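Local coordinates for PspGI restriction endonuclease (Pyrococcus sp. GI-H, PDB 3BM3), which binds its substrate DNA with base flipping and probably cleaves it as a type II site-specific restriction endonuclease, at residues C[65-68]-C[69-73]; C[85-88]-C[89-92]; C[232-236]-C[237-241]. The protein carries 2 engineered substitutions. All blocks are in the same frame, centred on the assembly; numbering follows the deposited sequence. Where two conformers were deposited one is given.

Contact 1. Residues C[65-68]-C[69-73]; sequences EIYK and EYEKQ. With nucleotides of chain A.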
loop_
_atom_site.group_PDB
_atom_site.type_symbol
_atom_site.label_atom_id
_atom_site.label_comp_id
_atom_site.label_asym_id
_atom_site.label_seq_id
_atom_site.Cartn_x
_atom_site.Cartn_y
_atom_site.Cartn_z
ATOM N N GLU C 65 -10.206 -20.997 -6.061
ATOM C CA GLU C 65 -10.624 -22.302 -5.593
ATOM C C GLU C 65 -9.576 -23.391 -5.880
ATOM O O GLU C 65 -9.274 -24.224 -5.011
ATOM C CB GLU C 65 -11.986 -22.663 -6.196
ATOM C CG GLU C 65 -12.330 -24.100 -6.169
ATOM C CD GLU C 65 -13.314 -24.438 -7.283
ATOM O OE1 GLU C 65 -14.196 -23.588 -7.559
ATOM O OE2 GLU C 65 -13.158 -25.531 -7.885
ATOM N N ILE C 66 -8.990 -23.383 -7.067
ATOM C CA ILE C 66 -7.950 -24.327 -7.401
ATOM C C ILE C 66 -6.741 -24.116 -6.507
ATOM O O ILE C 66 -6.202 -25.079 -5.927
ATOM C CB ILE C 66 -7.560 -24.231 -8.895
ATOM C CG1 ILE C 66 -8.732 -24.773 -9.718
ATOM C CG2 ILE C 66 -6.329 -25.041 -9.209
ATOM C CD1 ILE C 66 -8.644 -24.425 -11.191
ATOM N N TYR C 67 -6.325 -22.863 -6.403
ATOM C CA TYR C 67 -5.235 -22.515 -5.508
ATOM C C TYR C 67 -5.515 -23.119 -4.117
ATOM O O TYR C 67 -4.664 -23.729 -3.504
ATOM C CB TYR C 67 -5.108 -20.993 -5.389
ATOM C CG TYR C 67 -4.204 -20.676 -4.250
ATOM C CD1 TYR C 67 -2.833 -20.725 -4.417
ATOM C CD2 TYR C 67 -4.730 -20.440 -2.980
ATOM C CE1 TYR C 67 -2.002 -20.504 -3.325
ATOM C CE2 TYR C 67 -3.939 -20.218 -1.917
ATOM C CZ TYR C 67 -2.575 -20.264 -2.087
ATOM O OH TYR C 67 -1.792 -20.090 -1.002
ATOM N N LYS C 68 -6.709 -22.903 -3.597
ATOM C CA LYS C 68 -6.970 -23.363 -2.220
ATOM C C LYS C 68 -6.897 -24.867 -2.084
ATOM O O LYS C 68 -6.500 -25.380 -1.045
ATOM C CB LYS C 68 -8.298 -22.850 -1.722
ATOM C CG LYS C 68 -8.247 -21.369 -1.453
ATOM C CD LYS C 68 -9.468 -20.872 -0.720
ATOM C CE LYS C 68 -10.694 -20.894 -1.593
ATOM N NZ LYS C 68 -11.816 -20.141 -0.965
ATOM N N GLU C 69 -7.301 -25.583 -3.126
ATOM C CA GLU C 69 -7.175 -27.027 -3.127
ATOM C C GLU C 69 -5.724 -27.427 -3.056
ATOM O O GLU C 69 -5.360 -28.343 -2.326
ATOM C CB GLU C 69 -7.804 -27.630 -4.382
ATOM C CG GLU C 69 -9.320 -27.462 -4.457
ATOM C CD GLU C 69 -9.904 -28.020 -5.760
ATOM O OE1 GLU C 69 -9.734 -29.232 -6.006
ATOM O OE2 GLU C 69 -10.553 -27.256 -6.532
ATOM N N TYR C 70 -4.888 -26.753 -3.823
ATOM C CA TYR C 70 -3.450 -27.012 -3.763
ATOM C C TYR C 70 -2.877 -26.614 -2.413
ATOM O O TYR C 70 -2.082 -27.337 -1.834
ATOM C CB TYR C 70 -2.721 -26.272 -4.858
ATOM C CG TYR C 70 -2.936 -26.834 -6.245
ATOM C CD1 TYR C 70 -3.112 -28.199 -6.462
ATOM C CD2 TYR C 70 -2.947 -26.001 -7.360
ATOM C CE1 TYR C 70 -3.302 -28.697 -7.738
ATOM C CE2 TYR C 70 -3.138 -26.497 -8.624
ATOM C CZ TYR C 70 -3.289 -27.843 -8.814
ATOM O OH TYR C 70 -3.472 -28.383 -10.071
ATOM N N GLU C 71 -3.310 -25.472 -1.911
ATOM C CA GLU C 71 -2.845 -24.991 -0.604
ATOM C C GLU C 71 -3.157 -26.038 0.459
ATOM O O GLU C 71 -2.356 -26.294 1.341
ATOM C CB GLU C 71 -3.571 -23.710 -0.256
ATOM C CG GLU C 71 -3.052 -23.024 0.979
ATOM C CD GLU C 71 -3.862 -21.818 1.342
ATOM O OE1 GLU C 71 -4.990 -21.999 1.834
ATOM O OE2 GLU C 71 -3.382 -20.696 1.127
ATOM N N LYS C 72 -4.343 -26.643 0.372
ATOM C CA LYS C 72 -4.786 -27.648 1.345
ATOM C C LYS C 72 -3.894 -28.868 1.260
ATOM O O LYS C 72 -3.455 -29.418 2.273
ATOM C CB LYS C 72 -6.226 -28.036 1.063
ATOM C CG LYS C 72 -6.779 -29.064 2.005
ATOM C CD LYS C 72 -8.265 -29.244 1.752
ATOM C CE LYS C 72 -8.821 -30.353 2.600
ATOM N NZ LYS C 72 -8.573 -30.077 4.041
ATOM N N GLN C 73 -3.576 -29.297 0.045
ATOM C CA GLN C 73 -2.649 -30.410 -0.104
ATOM C C GLN C 73 -1.306 -30.131 0.540
ATOM O O GLN C 73 -0.731 -30.971 1.237
ATOM C CB GLN C 73 -2.417 -30.718 -1.573
ATOM C CG GLN C 73 -3.623 -31.308 -2.258
ATOM C CD GLN C 73 -3.320 -31.689 -3.666
ATOM O OE1 GLN C 73 -2.229 -32.193 -3.961
ATOM N NE2 GLN C 73 -4.251 -31.423 -4.554
ATOM P P DA A 6 -6.530 -8.874 -1.952
ATOM O OP1 DA A 6 -7.097 -7.956 -2.979
ATOM O OP2 DA A 6 -7.417 -9.397 -0.877
ATOM O "O5'" DA A 6 -5.870 -10.081 -2.750
ATOM C "C5'" DA A 6 -5.464 -11.255 -2.065
ATOM C "C4'" DA A 6 -6.607 -12.235 -2.044
ATOM O "O4'" DA A 6 -6.817 -12.814 -3.354
ATOM C "C3'" DA A 6 -6.408 -13.409 -1.087
ATOM O "O3'" DA A 6 -7.572 -13.512 -0.276
ATOM C "C2'" DA A 6 -6.276 -14.609 -2.008
ATOM C "C1'" DA A 6 -7.132 -14.181 -3.176
ATOM N N9 DA A 6 -6.882 -14.877 -4.438
ATOM C C8 DA A 6 -7.636 -14.765 -5.577
ATOM N N7 DA A 6 -7.214 -15.509 -6.567
ATOM C C5 DA A 6 -6.102 -16.154 -6.049
ATOM C C6 DA A 6 -5.213 -17.086 -6.606
ATOM N N6 DA A 6 -5.311 -17.541 -7.859
ATOM N N1 DA A 6 -4.212 -17.544 -5.824
ATOM C C2 DA A 6 -4.122 -17.086 -4.568
ATOM N N3 DA A 6 -4.896 -16.209 -3.932
ATOM C C4 DA A 6 -5.882 -15.775 -4.737
HETATM O O HOH W 1 -6.611 -24.198 1.588
#
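Y67 and E71 cross one turn apart, with the tyrosine ring and the carboxylate turned 80° against each other. Y67 OH donates to E71 OE2 over 2.7 Å, reaching that oxygen from its anti side and 29° out of the carboxylate plane. Both side chains leave the helix with CG anti to the backbone N (chi1 167° for Y67), which brings OE2 to the edge of the ring. Between the same two residues the helix bond from E71 N to Y67 O is also 2.7 Å long. A face of the same ring is covered by DA6 of chain A: the base is tilted against the ring, and its N1 comes within 3.5 Å of Y67 CG.

The other pairs run alongside one another. I66 and Y70 point the same way, with I66 CG2 3.6 Å from Y70 CE2, while Y70 OH extends to E26 of helix 20-31. E65 and E69 also run side by side, their OE2 atoms 3.4 Å apart; the repulsion is probably eased by K62, which bonds to E65 OE1. A water donates to both K68 O and E71 OE1, the latter at 2.7 Å.

E71 is thus held at both oxygens, for R96 forms a salt bridge with OE2 and R75 one with OE1. The bond from Y67 OH ties the ring to this charged cluster and restrains its swing. E71 is therefore placed to act as a second-shell residue, probably steadying the ring face on which the adenine of DA6 lies; whether that base is a flipped one cannot be told from this contact alone.

Contact 2. Residues C[85-88]-C[89-92]; sequences REKL and EQSF. With nucleotides of chain B.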
loop_
_atom_site.group_PDB
_atom_site.type_symbol
_atom_site.label_atom_id
_atom_site.label_comp_id
_atom_site.label_asym_id
_atom_site.label_seq_id
_atom_site.Cartn_x
_atom_site.Cartn_y
_atom_site.Cartn_z
ATOM N N ARG C 85 3.083 -24.203 12.204
ATOM C CA ARG C 85 1.781 -23.815 11.654
ATOM C C ARG C 85 1.668 -22.323 11.424
ATOM O O ARG C 85 1.081 -21.892 10.438
ATOM C CB ARG C 85 0.664 -24.239 12.589
ATOM C CG ARG C 85 -0.727 -24.029 12.018
ATOM C CD ARG C 85 -0.950 -24.887 10.798
ATOM N NE ARG C 85 -2.238 -24.692 10.174
ATOM C CZ ARG C 85 -3.360 -25.378 10.393
ATOM N NH1 ARG C 85 -4.438 -25.063 9.719
ATOM N NH2 ARG C 85 -3.424 -26.360 11.287
ATOM N N GLU C 86 2.171 -21.548 12.379
ATOM C CA GLU C 86 2.142 -20.107 12.272
ATOM C C GLU C 86 2.922 -19.679 11.024
ATOM O O GLU C 86 2.475 -18.833 10.265
ATOM C CB GLU C 86 2.764 -19.477 13.493
ATOM C CG GLU C 86 1.948 -19.690 14.736
ATOM C CD GLU C 86 2.335 -20.922 15.565
ATOM O OE1 GLU C 86 2.968 -21.914 15.048
ATOM O OE2 GLU C 86 1.957 -20.886 16.768
ATOM N N LYS C 87 4.090 -20.269 10.819
ATOM C CA LYS C 87 4.897 -19.883 9.665
ATOM C C LYS C 87 4.255 -20.343 8.367
ATOM O O LYS C 87 4.224 -19.610 7.393
ATOM C CB LYS C 87 6.341 -20.381 9.797
ATOM C CG LYS C 87 7.125 -19.563 10.844
ATOM C CD LYS C 87 7.029 -17.998 10.707
ATOM C CE LYS C 87 8.021 -17.381 9.686
ATOM N NZ LYS C 87 8.087 -15.879 9.742
ATOM N N LEU C 88 3.680 -21.529 8.393
ATOM C CA LEU C 88 2.999 -22.075 7.238
ATOM C C LEU C 88 1.848 -21.163 6.807
ATOM O O LEU C 88 1.703 -20.785 5.631
ATOM C CB LEU C 88 2.460 -23.455 7.619
ATOM C CG LEU C 88 1.784 -24.206 6.483
ATOM C CD1 LEU C 88 2.737 -24.480 5.304
ATOM C CD2 LEU C 88 1.273 -25.533 7.045
ATOM N N GLU C 89 1.016 -20.826 7.768
ATOM C CA GLU C 89 -0.153 -20.003 7.474
ATOM C C GLU C 89 0.248 -18.591 7.084
ATOM O O GLU C 89 -0.408 -17.972 6.238
ATOM C CB GLU C 89 -1.133 -20.014 8.633
ATOM C CG GLU C 89 -1.705 -21.406 8.914
ATOM C CD GLU C 89 -2.483 -22.035 7.789
ATOM O OE1 GLU C 89 -2.852 -21.387 6.789
ATOM O OE2 GLU C 89 -2.783 -23.230 7.939
ATOM N N GLN C 90 1.358 -18.103 7.635
ATOM C CA GLN C 90 1.798 -16.765 7.251
ATOM C C GLN C 90 2.232 -16.839 5.796
ATOM O O GLN C 90 1.900 -15.976 4.982
ATOM C CB GLN C 90 2.971 -16.312 8.113
ATOM C CG GLN C 90 3.483 -14.979 7.668
ATOM C CD GLN C 90 4.750 -14.606 8.341
ATOM O OE1 GLN C 90 5.681 -15.402 8.357
ATOM N NE2 GLN C 90 4.787 -13.421 8.927
ATOM N N SER C 91 3.007 -17.872 5.484
ATOM C CA SER C 91 3.495 -18.081 4.116
ATOM C C SER C 91 2.359 -18.190 3.122
ATOM O O SER C 91 2.397 -17.577 2.055
ATOM C CB SER C 91 4.432 -19.284 4.019
ATOM O OG SER C 91 5.675 -19.038 4.678
ATOM N N PHE C 92 1.305 -18.909 3.489
ATOM C CA PHE C 92 0.171 -19.016 2.626
ATOM C C PHE C 92 -0.534 -17.671 2.452
ATOM O O PHE C 92 -0.910 -17.353 1.349
ATOM C CB PHE C 92 -0.821 -20.006 3.161
ATOM C CG PHE C 92 -0.400 -21.446 3.065
ATOM C CD1 PHE C 92 0.424 -21.937 2.053
ATOM C CD2 PHE C 92 -0.888 -22.338 3.995
ATOM C CE1 PHE C 92 0.726 -23.296 1.953
ATOM C CE2 PHE C 92 -0.557 -23.665 3.908
ATOM C CZ PHE C 92 0.226 -24.151 2.895
ATOM P P DA B 10 7.683 -16.972 2.309
ATOM O OP1 DA B 10 7.320 -18.344 2.768
ATOM O OP2 DA B 10 9.095 -16.633 2.062
ATOM O "O5'" DA B 10 6.830 -16.715 0.997
ATOM C "C5'" DA B 10 5.417 -16.810 1.060
ATOM C "C4'" DA B 10 4.799 -16.361 -0.239
ATOM O "O4'" DA B 10 4.983 -14.940 -0.407
ATOM C "C3'" DA B 10 5.395 -17.016 -1.477
ATOM O "O3'" DA B 10 4.345 -17.289 -2.386
ATOM C "C2'" DA B 10 6.347 -15.961 -2.020
ATOM C "C1'" DA B 10 5.659 -14.662 -1.628
ATOM N N9 DA B 10 6.580 -13.567 -1.354
ATOM C C8 DA B 10 7.737 -13.622 -0.619
ATOM N N7 DA B 10 8.345 -12.470 -0.501
ATOM C C5 DA B 10 7.537 -11.596 -1.216
ATOM C C6 DA B 10 7.631 -10.227 -1.460
ATOM N N6 DA B 10 8.613 -9.467 -0.973
ATOM N N1 DA B 10 6.670 -9.656 -2.220
ATOM C C2 DA B 10 5.676 -10.428 -2.683
ATOM N N3 DA B 10 5.470 -11.735 -2.507
ATOM C C4 DA B 10 6.452 -12.262 -1.756
ATOM P P DG B 9 8.901 -11.438 6.501
ATOM O OP1 DG B 9 9.014 -11.702 7.963
ATOM O OP2 DG B 9 9.994 -10.723 5.801
ATOM O "O5'" DG B 9 8.677 -12.828 5.767
ATOM C "C5'" DG B 9 7.611 -13.674 6.172
ATOM C "C4'" DG B 9 6.888 -14.224 4.967
ATOM O "O4'" DG B 9 6.232 -13.147 4.245
ATOM C "C3'" DG B 9 7.775 -14.923 3.944
ATOM O "O3'" DG B 9 7.004 -15.952 3.342
ATOM C "C2'" DG B 9 8.066 -13.812 2.948
ATOM C "C1'" DG B 9 6.736 -13.078 2.915
ATOM N N9 DG B 9 6.826 -11.664 2.557
ATOM C C8 DG B 9 7.764 -10.762 2.989
ATOM N N7 DG B 9 7.560 -9.553 2.536
ATOM C C5 DG B 9 6.423 -9.668 1.749
ATOM C C6 DG B 9 5.721 -8.689 0.999
ATOM O O6 DG B 9 5.968 -7.481 0.891
ATOM N N1 DG B 9 4.628 -9.238 0.339
ATOM C C2 DG B 9 4.252 -10.558 0.393
ATOM N N2 DG B 9 3.163 -10.892 -0.305
ATOM N N3 DG B 9 4.900 -11.482 1.088
ATOM C C4 DG B 9 5.966 -10.969 1.738
ATOM P P DG B 8 5.141 -10.170 11.153
ATOM O OP1 DG B 8 3.672 -10.213 11.269
ATOM O OP2 DG B 8 5.980 -11.138 11.914
ATOM O "O5'" DG B 8 5.529 -10.352 9.625
ATOM C "C5'" DG B 8 4.978 -9.501 8.635
ATOM C "C4'" DG B 8 5.521 -9.905 7.290
ATOM O "O4'" DG B 8 4.953 -9.063 6.256
ATOM C "C3'" DG B 8 7.034 -9.733 7.169
ATOM O "O3'" DG B 8 7.514 -10.693 6.236
ATOM C "C2'" DG B 8 7.144 -8.357 6.539
ATOM C "C1'" DG B 8 6.024 -8.488 5.532
ATOM N N9 DG B 8 5.549 -7.245 4.938
ATOM C C8 DG B 8 6.057 -5.981 5.117
ATOM N N7 DG B 8 5.439 -5.079 4.406
ATOM C C5 DG B 8 4.465 -5.791 3.721
ATOM C C6 DG B 8 3.504 -5.358 2.782
ATOM O O6 DG B 8 3.332 -4.219 2.327
ATOM N N1 DG B 8 2.697 -6.408 2.354
ATOM C C2 DG B 8 2.815 -7.716 2.766
ATOM N N2 DG B 8 1.943 -8.581 2.249
ATOM N N3 DG B 8 3.724 -8.133 3.626
ATOM C C4 DG B 8 4.510 -7.127 4.061
#
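The guanidinium of R85 meets E89 with its edge: NE and NH1 both donate to the single oxygen OE2, which lies close to the guanidinium plane. The NE bond is the shorter at 2.7 Å and uses the anti lone pair of OE2. The NH1 bond, at 3.0 Å, is more bent (135°) and comes from outside the carboxylate plane, as expected with the two groups turned 45° apart. R85 bends at chi2 (64°) to lay this side of the group against E89. The F92 ring has L88 above one face, with the L88 carbonyl O near CG and, on the same side, CD1 3.5 Å from CZ. E89 OE1 sits at the edge of that ring, in its plane.

Toward the DNA, the curled K87 chain runs beside Q90, and its NZ donates over 2.8 Å to Q90 OE1 on a lone pair in the amide plane. Q90 OE1 also lies 3.4 Å from C5' of DG9 of chain B. S91 OG donates to OP1 of DA10 of chain B at 2.6 Å, a direct hold on the phosphate backbone.

These residues form the first two turns of helix 85-115, where one side faces DNA and another faces protein. R75 of helix 52-80 adds a salt bridge to E89 OE2, and F92 packs on E71 and R75 of that helix. L88 rests on the loop residues P13 and Y83. The second subunit closes in as well: its Q93 bonds to Q90 NE2, and its R85 packs against R85 here.

Contact 3. Residues C[232-236]-C[237-241]; sequences PNFNE and DKYIQ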
loop_
_atom_site.group_PDB
_atom_site.type_symbol
_atom_site.label_atom_id
_atom_site.label_comp_id
_atom_site.label_asym_id
_atom_site.label_seq_id
_atom_site.Cartn_x
_atom_site.Cartn_y
_atom_site.Cartn_z
ATOM N N PRO C 232 -24.104 22.072 -4.547
ATOM C CA PRO C 232 -24.069 22.426 -5.979
ATOM C C PRO C 232 -22.699 22.829 -6.525
ATOM O O PRO C 232 -22.531 22.924 -7.732
ATOM C CB PRO C 232 -25.042 23.604 -6.075
ATOM C CG PRO C 232 -25.179 24.132 -4.685
ATOM C CD PRO C 232 -24.949 22.989 -3.762
ATOM N N ASN C 233 -21.726 23.069 -5.654
ATOM C CA ASN C 233 -20.396 23.403 -6.085
ATOM C C ASN C 233 -19.638 22.163 -6.557
ATOM O O ASN C 233 -18.509 22.275 -7.057
ATOM C CB ASN C 233 -19.614 24.043 -4.945
ATOM C CG ASN C 233 -20.174 25.403 -4.536
ATOM O OD1 ASN C 233 -20.778 26.110 -5.341
ATOM N ND2 ASN C 233 -19.987 25.757 -3.277
ATOM N N PHE C 234 -20.225 20.990 -6.331
ATOM C CA PHE C 234 -19.639 19.744 -6.794
ATOM C C PHE C 234 -20.160 19.458 -8.184
ATOM O O PHE C 234 -21.373 19.305 -8.378
ATOM C CB PHE C 234 -20.017 18.618 -5.864
ATOM C CG PHE C 234 -19.530 17.287 -6.319
ATOM C CD1 PHE C 234 -18.191 17.079 -6.567
ATOM C CD2 PHE C 234 -20.413 16.232 -6.500
ATOM C CE1 PHE C 234 -17.738 15.862 -6.974
ATOM C CE2 PHE C 234 -19.941 14.989 -6.925
ATOM C CZ PHE C 234 -18.597 14.816 -7.141
ATOM N N ASN C 235 -19.234 19.416 -9.141
ATOM C CA ASN C 235 -19.550 19.165 -10.540
ATOM C C ASN C 235 -19.437 17.659 -10.792
ATOM O O ASN C 235 -18.390 17.161 -11.159
ATOM C CB ASN C 235 -18.568 19.924 -11.438
ATOM C CG ASN C 235 -18.848 19.715 -12.933
ATOM O OD1 ASN C 235 -19.807 19.045 -13.311
ATOM N ND2 ASN C 235 -18.005 20.302 -13.782
ATOM N N GLU C 236 -20.522 16.936 -10.549
ATOM C CA GLU C 236 -20.514 15.472 -10.670
ATOM C C GLU C 236 -20.150 15.006 -12.079
ATOM O O GLU C 236 -19.443 14.002 -12.240
ATOM C CB GLU C 236 -21.874 14.878 -10.257
ATOM C CG GLU C 236 -23.048 15.312 -11.134
ATOM C CD GLU C 236 -24.420 15.017 -10.526
ATOM O OE1 GLU C 236 -24.736 15.564 -9.443
ATOM O OE2 GLU C 236 -25.194 14.265 -11.153
ATOM N N ASP C 237 -20.622 15.727 -13.094
ATOM C CA ASP C 237 -20.422 15.301 -14.481
ATOM C C ASP C 237 -18.955 15.157 -14.847
ATOM O O ASP C 237 -18.575 14.205 -15.542
ATOM C CB ASP C 237 -21.110 16.257 -15.454
ATOM C CG ASP C 237 -22.571 15.915 -15.656
ATOM O OD1 ASP C 237 -22.842 14.745 -15.985
ATOM O OD2 ASP C 237 -23.442 16.807 -15.505
ATOM N N LYS C 238 -18.152 16.093 -14.360
ATOM C CA LYS C 238 -16.717 16.092 -14.576
ATOM C C LYS C 238 -16.097 14.755 -14.158
ATOM O O LYS C 238 -15.200 14.228 -14.824
ATOM C CB LYS C 238 -16.105 17.289 -13.817
ATOM C CG LYS C 238 -14.653 17.149 -13.361
ATOM C CD LYS C 238 -14.103 18.488 -12.858
ATOM C CE LYS C 238 -14.897 19.038 -11.677
ATOM N NZ LYS C 238 -14.235 20.158 -10.920
ATOM N N TYR C 239 -16.595 14.194 -13.067
ATOM C CA TYR C 239 -16.052 12.976 -12.522
ATOM C C TYR C 239 -16.688 11.734 -13.100
ATOM O O TYR C 239 -15.998 10.761 -13.425
ATOM C CB TYR C 239 -16.251 12.979 -11.019
ATOM C CG TYR C 239 -15.487 14.089 -10.389
ATOM C CD1 TYR C 239 -14.103 13.994 -10.208
ATOM C CD2 TYR C 239 -16.123 15.254 -9.987
ATOM C CE1 TYR C 239 -13.400 15.004 -9.674
ATOM C CE2 TYR C 239 -15.413 16.276 -9.404
ATOM C CZ TYR C 239 -14.045 16.145 -9.256
ATOM O OH TYR C 239 -13.350 17.168 -8.660
ATOM N N ILE C 240 -18.013 11.778 -13.202
ATOM C CA ILE C 240 -18.783 10.632 -13.663
ATOM C C ILE C 240 -18.298 10.173 -15.036
ATOM O O ILE C 240 -18.217 8.960 -15.296
ATOM C CB ILE C 240 -20.295 10.907 -13.621
ATOM C CG1 ILE C 240 -20.768 10.996 -12.156
ATOM C CG2 ILE C 240 -21.066 9.785 -14.287
ATOM C CD1 ILE C 240 -22.297 11.324 -12.032
ATOM N N GLN C 241 -17.917 11.115 -15.886
ATOM C CA GLN C 241 -17.442 10.783 -17.224
ATOM C C GLN C 241 -16.132 10.003 -17.246
ATOM O O GLN C 241 -15.879 9.275 -18.190
ATOM C CB GLN C 241 -17.285 12.032 -18.066
ATOM C CG GLN C 241 -18.623 12.707 -18.371
ATOM C CD GLN C 241 -18.496 14.189 -18.755
ATOM O OE1 GLN C 241 -19.509 14.878 -18.946
ATOM N NE2 GLN C 241 -17.246 14.692 -18.832
HETATM O O HOH W 2 -16.611 20.045 -8.713
HETATM O O HOH W 3 -22.267 18.168 -12.995
#
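F234 and Y239 form the close-packed side of this turn, F234 CE1 lying 3.4 Å from Y239 CE2. Their planes differ by only 18°, yet the centroids are 5.4 Å apart, a displacement so large that little of one ring lies over the other. Over a face of the Y239 ring lies K238 CG, above its centre, and N235 O comes to 3.2 Å from Y239 CD2. I202 of helix 198-206 touches both rings, and I226 of helix 216-227 touches F234 and I240. The F234 ring also meets Y130 of the second subunit, and Y239 packs on Y128 of that subunit. Y239 OH bonds to D206.

E236 O accepts from I240 N at 2.8 Å in a nearly straight bond (170°), and from Y239 N in a bent one that arrives from above the carbonyl plane. The contact stands apart from the DNA, its nearest atom about 14 Å from the nucleic acid.

The outer side is looser and wet. The bond from K238 N to N235 O is weak, and the N235 side chain crosses that of K238 at about a right angle, with N235 ND2 near K238 CB. Water 3 joins N235 OD1, to which it donates over 2.6 Å, with D237 N and OD2. Water 2 takes the N-H of N235 and is only weakly bound by N233 O and K238 NZ.

The chemistry is therefore divided: aromatic and aliphatic contacts line the inner side of the entry into helix 236-240, while at the surface a single water links the N235 amide oxygen to the backbone N-H and carboxylate of D237 in the first turn.

Each of the three contacts lies within a continuous run of residues, so none closes a long loop, and along the chain they follow in series without nesting or crossing. Contact 1 falls in helix 52-80; a short turn then leads to contact 2, at the start of helix 85-115. These two touch, E71 OE2 approaching F92 CB to 3.3 Å, and so join successive helices that carry residues against DNA. The chain then passes through the mixed sheet and helix 216-227 before contact 3, which enters helix 236-240 just ahead of strand 243-245, outermost of the sheet within this chain. Its centre is about 45 Å from that of contact 1, on the opposite side of the chain's centre.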